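Local coordinates for protein AlyGC (Glaciecola chathamensis, PDB 5GKD) that cleaves the polysaccharide alginate as a calcium-containing lyase of polysaccharide lyase family 6, probably by beta-elimination, at residues N274-G279 with N395-P400; I417-V422 with Y427-P432. All coordinates share one frame; numbering follows the deposited sequence.

Interaction 1 of 2, residues N274-G279 with N395-P400; sequences NNYLEG and NGLLYP
The ring of Tyr276 carries this contact: methyl CD2 of Leu397 lies over one of its faces, the in-plane position at its hydroxyl edge is taken by Glu278 OE1, and the carbonyl O of Leu398 lies near the plane at the CE2 edge (Leu398 O to Tyr276 CE2 3.5 Å). The tyrosine projects from strand 271-278, one of the parallel strands of the right-handed beta-helix expected of a pectin-lyase-like protein, and meets the short antiparallel hairpin of strands 390-392 and 398-400. The methyl is a CH-pi donor, with Leu397 CD2 3.7 Å from the centroid of the Tyr276 ring and nearer the CD1 side, where Tyr276 CD1 to Leu397 CD2 measures 3.6 Å. CG of Tyr276 stands anti to the backbone N (chi1 179°), which sends the ring out from the strand and brings its hydroxyl to the hairpin backbone. There OH is gripped twice. It accepts a nearly straight bond from the amide of Leu398 (N to Tyr276 OH 3.0 Å, 160° at the hydrogen) and donates to Glu278, OH to OE1 2.8 Å, reaching that oxygen from above the carboxylate plane. The other carboxylate oxygen of Glu278 forms a salt bridge with Arg392 of the hairpin, so the acid ties the tyrosine to a positive charge. Val251 and Phe253 of the adjacent strand 246-253 also touch Leu397. In the turn before Leu397, Asn395 forms an Asx turn, its OD1 accepting from Leu397 N. Leu398 CB lies 3.2 Å from Tyr276 OH, close beside the amide bond that the same residue gives to that hydroxyl.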
loop_
_atom_site.group_PDB
_atom_site.type_symbol
_atom_site.label_atom_id
_atom_site.label_comp_id
_atom_site.label_asym_id
_atom_site.label_seq_id
_atom_site.Cartn_x
_atom_site.Cartn_y
_atom_site.Cartn_z
ATOM N N ASN A 274 1.705 26.960 40.143
ATOM C CA ASN A 274 2.591 26.080 40.901
ATOM C C ASN A 274 3.134 24.918 40.062
ATOM O O ASN A 274 3.340 23.822 40.574
ATOM C CB ASN A 274 1.887 25.551 42.154
ATOM C CG ASN A 274 2.863 25.201 43.242
ATOM O OD1 ASN A 274 3.824 25.921 43.446
ATOM N ND2 ASN A 274 2.653 24.071 43.918
ATOM N N ASN A 275 3.391 25.139 38.779
ATOM C CA ASN A 275 4.016 24.138 37.928
ATOM C C ASN A 275 5.511 24.407 37.754
ATOM O O ASN A 275 5.949 25.555 37.649
ATOM C CB ASN A 275 3.349 24.095 36.548
ATOM C CG ASN A 275 1.871 23.805 36.630
ATOM O OD1 ASN A 275 1.455 22.665 36.879
ATOM N ND2 ASN A 275 1.064 24.832 36.422
ATOM N N TYR A 276 6.283 23.328 37.664
ATOM C CA TYR A 276 7.733 23.385 37.548
ATOM C C TYR A 276 8.162 22.851 36.189
ATOM O O TYR A 276 7.812 21.721 35.830
ATOM C CB TYR A 276 8.387 22.580 38.676
ATOM C CG TYR A 276 9.894 22.561 38.642
ATOM C CD1 TYR A 276 10.588 21.645 37.851
ATOM C CD2 TYR A 276 10.625 23.454 39.405
ATOM C CE1 TYR A 276 11.959 21.625 37.836
ATOM C CE2 TYR A 276 11.989 23.445 39.395
ATOM C CZ TYR A 276 12.654 22.534 38.613
ATOM O OH TYR A 276 14.011 22.530 38.628
ATOM N N LEU A 277 8.947 23.647 35.460
ATOM C CA LEU A 277 9.317 23.390 34.069
ATOM C C LEU A 277 10.820 23.592 33.902
ATOM O O LEU A 277 11.340 24.678 34.181
ATOM C CB LEU A 277 8.544 24.315 33.114
ATOM C CG LEU A 277 7.009 24.243 33.070
ATOM C CD1 LEU A 277 6.351 24.997 34.197
ATOM C CD2 LEU A 277 6.468 24.753 31.741
ATOM N N GLU A 278 11.517 22.556 33.443
ATOM C CA GLU A 278 12.968 22.577 33.364
ATOM C C GLU A 278 13.443 21.920 32.082
ATOM O O GLU A 278 12.991 20.834 31.728
ATOM C CB GLU A 278 13.618 21.856 34.561
ATOM C CG GLU A 278 15.130 21.865 34.522
ATOM C CD GLU A 278 15.763 21.161 35.713
ATOM O OE1 GLU A 278 15.044 20.835 36.680
ATOM O OE2 GLU A 278 16.988 20.929 35.681
ATOM N N GLY A 279 14.388 22.579 31.419
ATOM C CA GLY A 279 15.128 22.004 30.307
ATOM C C GLY A 279 14.272 21.689 29.106
ATOM O O GLY A 279 14.489 20.662 28.448
ATOM N N ASN A 395 13.548 17.150 46.867
ATOM C CA ASN A 395 12.449 16.721 46.029
ATOM C C ASN A 395 12.811 16.711 44.551
ATOM O O ASN A 395 11.934 16.539 43.707
ATOM C CB ASN A 395 11.232 17.610 46.280
ATOM C CG ASN A 395 11.443 19.048 45.820
ATOM O OD1 ASN A 395 12.504 19.407 45.329
ATOM N ND2 ASN A 395 10.420 19.865 45.966
ATOM N N GLY A 396 14.087 16.915 44.231
ATOM C CA GLY A 396 14.569 16.959 42.867
ATOM C C GLY A 396 14.367 18.265 42.123
ATOM O O GLY A 396 14.704 18.330 40.937
ATOM N N LEU A 397 13.838 19.304 42.761
ATOM C CA LEU A 397 13.524 20.540 42.064
ATOM C C LEU A 397 14.464 21.673 42.466
ATOM O O LEU A 397 14.929 21.746 43.608
ATOM C CB LEU A 397 12.081 20.959 42.326
ATOM C CG LEU A 397 10.979 19.936 42.053
ATOM C CD1 LEU A 397 9.633 20.555 42.355
ATOM C CD2 LEU A 397 11.042 19.440 40.621
ATOM N N LEU A 398 14.705 22.577 41.512
ATOM C CA LEU A 398 15.557 23.739 41.728
ATOM C C LEU A 398 14.789 24.880 42.381
ATOM O O LEU A 398 13.664 25.196 41.984
ATOM C CB LEU A 398 16.138 24.221 40.397
ATOM C CG LEU A 398 17.166 23.313 39.734
ATOM C CD1 LEU A 398 17.435 23.784 38.313
ATOM C CD2 LEU A 398 18.443 23.305 40.552
ATOM N N TYR A 399 15.416 25.514 43.370
ATOM C CA TYR A 399 14.887 26.677 44.064
ATOM C C TYR A 399 15.960 27.744 44.218
ATOM O O TYR A 399 17.144 27.425 44.354
ATOM C CB TYR A 399 14.358 26.298 45.455
ATOM C CG TYR A 399 13.156 25.395 45.412
ATOM C CD1 TYR A 399 13.301 24.012 45.346
ATOM C CD2 TYR A 399 11.877 25.919 45.443
ATOM C CE1 TYR A 399 12.199 23.175 45.312
ATOM C CE2 TYR A 399 10.777 25.101 45.403
ATOM C CZ TYR A 399 10.936 23.730 45.333
ATOM O OH TYR A 399 9.817 22.936 45.295
ATOM N N PRO A 400 15.580 29.020 44.203
ATOM C CA PRO A 400 16.523 30.077 44.584
ATOM C C PRO A 400 17.137 29.790 45.949
ATOM O O PRO A 400 16.458 29.330 46.868
ATOM C CB PRO A 400 15.653 31.339 44.629
ATOM C CG PRO A 400 14.432 31.018 43.826
ATOM C CD PRO A 400 14.212 29.539 44.006
#

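Interaction 2 of 2, residues I417-V422 with Y427-P432; sequences IGKDEV and YPKVEP
Lys429 and Lys419 lie alongside each other, their aliphatic chains running in opposite directions in the long loop between strands 398-400 and 441-444. The apolar part of the contact is this methylene packing: Lys429 CD rests 3.7 Å from Lys419 CG, and Lys419 CE reaches back to Lys429 CB at 4.0 Å. Lys419 is fully extended, whereas Lys429 bends at its last torsion (chi4 67°), which turns the ammonium toward the other segment's backbone. The direct polar link is one hydrogen bond, from Lys429 NZ to Val422 O at 2.9 Å, with the donor tilted 29° from the carbonyl plane. The carbonyl of Lys419 sits beside the same chain, its O 3.1 Å from Lys429 CE. A water supplies the indirect link, accepting from Lys419 NZ at 2.8 Å and donating to Val430 O at 3.0 Å. Tyr170 of strand 170-171 touches Lys419 and Val422 and makes a cation-pi contact with Lys429, setting the loop against the beta-helix. With the side chain of Lys429 cut back to an alanine here, Val422 O would probably lose its ammonium donor and Lys419 CG the methylene CD beside it. Since the two ammonium groups end at opposite ends of the paired chains, each with its own polar partner, the aliphatic stems can pack together while the like charges stay well separated.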
loop_
_atom_site.group_PDB
_atom_site.type_symbol
_atom_site.label_atom_id
_atom_site.label_comp_id
_atom_site.label_asym_id
_atom_site.label_seq_id
_atom_site.Cartn_x
_atom_site.Cartn_y
_atom_site.Cartn_z
ATOM N N ILE A 417 6.029 12.747 41.939
ATOM C CA ILE A 417 5.927 11.294 41.959
ATOM C C ILE A 417 7.069 10.689 41.151
ATOM O O ILE A 417 7.486 11.233 40.118
ATOM C CB ILE A 417 4.551 10.836 41.448
ATOM C CG1 ILE A 417 4.353 9.350 41.747
ATOM C CG2 ILE A 417 4.358 11.140 39.979
ATOM C CD1 ILE A 417 3.003 9.056 42.337
ATOM N N GLY A 418 7.611 9.584 41.648
ATOM C CA GLY A 418 8.720 8.929 40.994
ATOM C C GLY A 418 8.290 7.868 39.998
ATOM O O GLY A 418 7.175 7.378 40.030
ATOM N N LYS A 419 9.206 7.527 39.093
ATOM C CA LYS A 419 8.915 6.505 38.098
ATOM C C LYS A 419 8.588 5.161 38.748
ATOM O O LYS A 419 7.795 4.389 38.201
ATOM C CB LYS A 419 10.093 6.361 37.132
ATOM C CG LYS A 419 9.880 5.378 35.975
ATOM C CD LYS A 419 11.046 5.448 35.005
ATOM C CE LYS A 419 10.851 4.549 33.815
ATOM N NZ LYS A 419 12.077 4.502 32.955
ATOM N N ASP A 420 9.178 4.860 39.907
ATOM C CA ASP A 420 8.920 3.582 40.552
ATOM C C ASP A 420 7.813 3.651 41.593
ATOM O O ASP A 420 7.563 2.659 42.276
ATOM C CB ASP A 420 10.209 3.013 41.165
ATOM C CG ASP A 420 11.031 4.050 41.892
ATOM O OD1 ASP A 420 10.481 4.806 42.727
ATOM O OD2 ASP A 420 12.253 4.102 41.628
ATOM N N GLU A 421 7.114 4.772 41.704
ATOM C CA GLU A 421 5.936 4.858 42.553
ATOM C C GLU A 421 4.653 4.782 41.757
ATOM O O GLU A 421 3.587 5.098 42.270
ATOM C CB GLU A 421 5.946 6.153 43.345
ATOM C CG GLU A 421 7.208 6.368 44.134
ATOM C CD GLU A 421 7.212 7.717 44.781
ATOM O OE1 GLU A 421 6.770 7.829 45.935
ATOM O OE2 GLU A 421 7.609 8.677 44.112
ATOM N N VAL A 422 4.744 4.370 40.512
ATOM C CA VAL A 422 3.646 4.430 39.576
ATOM C C VAL A 422 3.626 3.103 38.824
ATOM O O VAL A 422 4.624 2.389 38.771
ATOM C CB VAL A 422 3.860 5.674 38.681
ATOM C CG1 VAL A 422 3.355 5.477 37.403
ATOM C CG2 VAL A 422 3.233 6.923 39.303
ATOM N N TYR A 427 5.724 -5.699 36.820
ATOM C CA TYR A 427 5.979 -5.634 35.386
ATOM C C TYR A 427 7.048 -4.573 35.146
ATOM O O TYR A 427 6.879 -3.426 35.582
ATOM C CB TYR A 427 4.713 -5.302 34.608
ATOM C CG TYR A 427 4.738 -5.739 33.165
ATOM C CD1 TYR A 427 4.338 -7.021 32.803
ATOM C CD2 TYR A 427 5.140 -4.873 32.164
ATOM C CE1 TYR A 427 4.347 -7.417 31.491
ATOM C CE2 TYR A 427 5.154 -5.276 30.839
ATOM C CZ TYR A 427 4.748 -6.550 30.514
ATOM O OH TYR A 427 4.749 -6.979 29.207
ATOM N N PRO A 428 8.139 -4.912 34.458
ATOM C CA PRO A 428 9.282 -3.995 34.372
ATOM C C PRO A 428 9.030 -2.817 33.450
ATOM O O PRO A 428 8.299 -2.912 32.466
ATOM C CB PRO A 428 10.405 -4.885 33.824
ATOM C CG PRO A 428 9.663 -5.909 33.006
ATOM C CD PRO A 428 8.420 -6.206 33.815
ATOM N N LYS A 429 9.653 -1.691 33.789
ATOM C CA LYS A 429 9.715 -0.519 32.924
ATOM C C LYS A 429 11.029 -0.576 32.152
ATOM O O LYS A 429 12.102 -0.581 32.750
ATOM C CB LYS A 429 9.609 0.767 33.744
ATOM C CG LYS A 429 8.338 0.843 34.598
ATOM C CD LYS A 429 8.233 2.149 35.358
ATOM C CE LYS A 429 6.905 2.250 36.109
ATOM N NZ LYS A 429 6.781 1.261 37.205
ATOM N N VAL A 430 10.946 -0.610 30.828
ATOM C CA VAL A 430 12.018 -1.133 29.997
ATOM C C VAL A 430 12.350 -0.121 28.902
ATOM O O VAL A 430 11.626 0.850 28.683
ATOM C CB VAL A 430 11.628 -2.521 29.429
ATOM C CG1 VAL A 430 10.746 -2.430 28.175
ATOM C CG2 VAL A 430 12.852 -3.395 29.247
ATOM N N GLU A 431 13.471 -0.323 28.247
ATOM C CA GLU A 431 13.822 0.609 27.185
ATOM C C GLU A 431 13.134 0.203 25.882
ATOM O O GLU A 431 13.138 -0.974 25.529
ATOM C CB GLU A 431 15.334 0.646 26.981
ATOM C CG GLU A 431 16.050 1.383 28.074
ATOM C CD GLU A 431 15.535 2.805 28.206
ATOM O OE1 GLU A 431 15.832 3.612 27.300
ATOM O OE2 GLU A 431 14.797 3.100 29.181
ATOM N N PRO A 432 12.552 1.162 25.149
ATOM C CA PRO A 432 11.763 0.818 23.954
ATOM C C PRO A 432 12.569 0.474 22.711
ATOM O O PRO A 432 12.076 -0.275 21.860
ATOM C CB PRO A 432 10.928 2.081 23.712
ATOM C CG PRO A 432 11.712 3.189 24.350
ATOM C CD PRO A 432 12.417 2.580 25.527
HETATM O O HOH W 1 11.310 2.679 30.993
#

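Overall arrangement
The two interactions follow one another along the chain: interaction 1 closes at 395-400 before interaction 2 opens at 417-422. Their centres are 21 Å apart, and the nearest atoms, about 7 Å apart, do not touch. Both involve the N-terminal beta-helix but at different levels: interaction 1 joins strand 271-278 to the hairpin following the last coils, whereas interaction 2 lies in the loop, which runs back along the beta-helix past strands 170-171 and 200-207 before the second parallel-strand domain starts at strand 441-444. Together they trace how the connection between the two domains is held against the first, the domain that contains the calcium and carbonate sites.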